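Local coordinates for protein NOVP (Streptomyces caeruleus, PDB 2WK1) that transfers a methyl group from S-adenosyl-L-methionine to the 4-hydroxyl of the noviose sugar in the penultimate step of novobiocin biosynthesis, at residues E92-C97 against V212-G217. Sequence-based numbering, arbitrary orientation.
With SAH (S-adenosyl-L-homocysteine), chain B; EDO (1,2-ethanediol), chain F.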
loop_
_atom_site.group_PDB
_atom_site.type_symbol
_atom_site.label_atom_id
_atom_site.label_comp_id
_atom_site.label_asym_id
_atom_site.label_seq_id
_atom_site.Cartn_x
_atom_site.Cartn_y
_atom_site.Cartn_z
ATOM N N GLU A 92 -14.341 4.164 -1.556
ATOM C CA GLU A 92 -14.578 5.115 -2.628
ATOM C C GLU A 92 -15.675 6.124 -2.270
ATOM O O GLU A 92 -15.578 7.295 -2.614
ATOM C CB GLU A 92 -14.880 4.406 -3.964
ATOM C CG GLU A 92 -13.651 3.716 -4.564
ATOM C CD GLU A 92 -13.921 2.790 -5.769
ATOM O OE1 GLU A 92 -15.057 2.260 -5.924
ATOM O OE2 GLU A 92 -12.952 2.540 -6.536
ATOM N N ASN A 93 -16.707 5.670 -1.555
ATOM C CA ASN A 93 -17.738 6.582 -1.060
ATOM C C ASN A 93 -17.184 7.638 -0.113
ATOM O O ASN A 93 -17.552 8.803 -0.189
ATOM C CB ASN A 93 -18.854 5.769 -0.398
ATOM C CG ASN A 93 -19.844 6.631 0.367
ATOM O OD1 ASN A 93 -19.766 6.693 1.595
ATOM N ND2 ASN A 93 -20.737 7.318 -0.343
ATOM N N ILE A 94 -16.310 7.232 0.806
ATOM C CA ILE A 94 -15.655 8.215 1.684
ATOM C C ILE A 94 -14.912 9.244 0.841
ATOM O O ILE A 94 -15.022 10.451 1.059
ATOM C CB ILE A 94 -14.658 7.561 2.648
ATOM C CG1 ILE A 94 -15.391 6.719 3.654
ATOM C CG2 ILE A 94 -13.797 8.625 3.384
ATOM C CD1 ILE A 94 -14.454 5.868 4.535
ATOM N N ARG A 95 -14.129 8.769 -0.126
ATOM C CA ARG A 95 -13.382 9.681 -0.975
ATOM C C ARG A 95 -14.292 10.669 -1.697
ATOM O O ARG A 95 -13.995 11.866 -1.749
ATOM C CB ARG A 95 -12.497 8.913 -1.947
ATOM C CG ARG A 95 -11.633 9.827 -2.801
ATOM C CD ARG A 95 -10.914 9.098 -3.811
ATOM N NE ARG A 95 -10.198 9.948 -4.722
ATOM C CZ ARG A 95 -9.384 9.453 -5.646
ATOM N NH1 ARG A 95 -9.222 8.138 -5.746
ATOM N NH2 ARG A 95 -8.710 10.279 -6.427
ATOM N N GLN A 96 -15.367 10.156 -2.287
ATOM C CA GLN A 96 -16.269 11.034 -3.015
ATOM C C GLN A 96 -16.906 12.082 -2.095
ATOM O O GLN A 96 -16.998 13.263 -2.449
ATOM C CB GLN A 96 -17.335 10.212 -3.737
ATOM C CG GLN A 96 -16.819 9.299 -4.868
ATOM C CD GLN A 96 -16.262 9.978 -6.109
ATOM O OE1 GLN A 96 -15.089 10.370 -6.151
ATOM N NE2 GLN A 96 -17.074 10.020 -7.170
ATOM N N CYS A 97 -17.364 11.667 -0.922
ATOM C CA CYS A 97 -17.993 12.610 0.003
ATOM C C CYS A 97 -17.006 13.646 0.521
ATOM O O CYS A 97 -17.333 14.830 0.577
ATOM C CB CYS A 97 -18.654 11.853 1.170
ATOM S SG CYS A 97 -20.104 10.893 0.742
ATOM N N VAL A 212 -18.500 15.560 7.354
ATOM C CA VAL A 212 -18.815 14.147 7.092
ATOM C C VAL A 212 -18.902 13.431 8.427
ATOM O O VAL A 212 -17.972 13.496 9.228
ATOM C CB VAL A 212 -17.778 13.448 6.174
ATOM C CG1 VAL A 212 -18.171 11.979 5.972
ATOM C CG2 VAL A 212 -17.631 14.168 4.819
ATOM N N LEU A 213 -20.013 12.737 8.641
ATOM C CA LEU A 213 -20.244 11.867 9.792
ATOM C C LEU A 213 -20.375 10.454 9.270
ATOM O O LEU A 213 -21.344 10.161 8.616
ATOM C CB LEU A 213 -21.523 12.290 10.487
ATOM C CG LEU A 213 -22.133 11.396 11.559
ATOM C CD1 LEU A 213 -21.088 11.045 12.626
ATOM C CD2 LEU A 213 -23.408 12.037 12.140
ATOM N N ARG A 214 -19.385 9.599 9.528
ATOM C CA ARG A 214 -19.426 8.188 9.104
ATOM C C ARG A 214 -19.706 7.335 10.329
ATOM O O ARG A 214 -18.998 7.419 11.315
ATOM C CB ARG A 214 -18.158 7.751 8.401
ATOM C CG ARG A 214 -18.295 6.332 7.850
ATOM C CD ARG A 214 -17.091 5.866 7.016
ATOM N NE ARG A 214 -17.531 4.828 6.103
ATOM C CZ ARG A 214 -17.823 3.582 6.473
ATOM N NH1 ARG A 214 -17.475 3.147 7.673
ATOM N NH2 ARG A 214 -18.424 2.777 5.631
ATOM N N MET A 215 -20.765 6.551 10.266
ATOM C CA MET A 215 -21.236 5.742 11.379
ATOM C C MET A 215 -20.996 4.281 11.081
ATOM O O MET A 215 -21.491 3.766 10.064
ATOM C CB MET A 215 -22.718 6.007 11.623
ATOM C CG MET A 215 -23.061 7.490 11.787
ATOM S SD MET A 215 -24.695 7.731 12.450
ATOM C CE MET A 215 -25.626 6.878 11.236
ATOM N N ASP A 216 -20.284 3.591 11.961
ATOM C CA ASP A 216 -19.968 2.178 11.785
ATOM C C ASP A 216 -19.842 1.523 13.153
ATOM O O ASP A 216 -18.807 0.909 13.474
ATOM C CB ASP A 216 -18.657 2.053 11.006
ATOM C CG ASP A 216 -18.450 0.678 10.360
ATOM O OD1 ASP A 216 -19.157 -0.299 10.713
ATOM O OD2 ASP A 216 -17.553 0.581 9.478
ATOM N N GLY A 217 -20.891 1.644 13.946
ATOM C CA GLY A 217 -20.896 1.139 15.316
ATOM C C GLY A 217 -21.697 -0.118 15.572
ATOM O O GLY A 217 -21.837 -0.517 16.721
HETATM N N SAH B . -15.057 1.420 10.287
HETATM C CA SAH B . -14.192 0.225 10.572
HETATM C CB SAH B . -15.048 -0.927 11.101
HETATM C CG SAH B . -15.700 -0.642 12.447
HETATM S SD SAH B . -16.005 -2.156 13.367
HETATM C C SAH B . -13.348 -0.115 9.376
HETATM O O SAH B . -12.888 -1.256 9.246
HETATM O OXT SAH B . -13.047 0.773 8.590
HETATM C "C5'" SAH B . -17.068 -1.555 14.693
HETATM C "C4'" SAH B . -16.314 -0.644 15.688
HETATM O "O4'" SAH B . -17.295 0.052 16.495
HETATM C "C3'" SAH B . -15.359 -1.370 16.635
HETATM O "O3'" SAH B . -14.025 -0.836 16.569
HETATM C "C2'" SAH B . -16.013 -1.150 18.017
HETATM O "O2'" SAH B . -15.098 -1.048 19.110
HETATM C "C1'" SAH B . -16.789 0.157 17.830
HETATM N N9 SAH B . -17.974 0.362 18.668
HETATM C C8 SAH B . -19.201 -0.167 18.428
HETATM N N7 SAH B . -20.111 0.319 19.307
HETATM C C5 SAH B . -19.448 1.193 20.103
HETATM C C6 SAH B . -19.816 2.080 21.179
HETATM N N6 SAH B . -21.063 2.114 21.615
HETATM N N1 SAH B . -18.864 2.853 21.713
HETATM C C2 SAH B . -17.601 2.856 21.248
HETATM N N3 SAH B . -17.167 2.069 20.258
HETATM C C4 SAH B . -18.067 1.259 19.662
HETATM C C1 EDO F . -24.104 2.928 12.015
HETATM O O1 EDO F . -23.509 2.952 13.366
HETATM C C2 EDO F . -24.530 1.543 11.488
HETATM O O2 EDO F . -23.546 1.043 10.551
HETATM O O HOH W 1 -18.445 4.709 3.198
#
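Ile94 meets Arg214 where helix 87-103 packs on strand 210-215, a central strand of the methyltransferase sheet. The two side chains cross at about a right angle, and the Ile94 CD1 methyl lies 3.6 Å from Arg214 NE and touches CD as well, approaching the guanidinium obliquely. With CG1 set beside the backbone N (chi1 -68°) and chi2 extended, the isoleucine branch reaches from the helix to the arginine chain. One turn further along, Cys97 CB packs loosely on Val212 CG2 at 4.4 Å, continuing the apolar layer between helix and sheet.

Polar contact between the segments runs through a single water, which donates to Asn93 OD1 (2.9 Å) and accepts from Arg214 NE (3.0 Å) in the guanidinium plane.

The far end of the arginine is held by charge. Arg214 NH1 forms a salt bridge with Asp216 OD2 (3.1 Å), which lies in the guanidinium plane, although the carboxylate is met from above its own plane. Glu112 also pairs with NH1, and Asp243 with NH2. Asp216 OD2 in turn accepts a hydrogen bond from the amino N of S-adenosylhomocysteine at 2.8 Å.

Arg214 thus lines the pocket and, through its salt bridge, also backs Asp216; it probably helps to position that carboxylate for the amino group of the bound S-adenosylhomocysteine, and by inference of S-adenosylmethionine, and probably offsets the negative charge gathered around the predicted magnesium ligands Asp216 and Asp243.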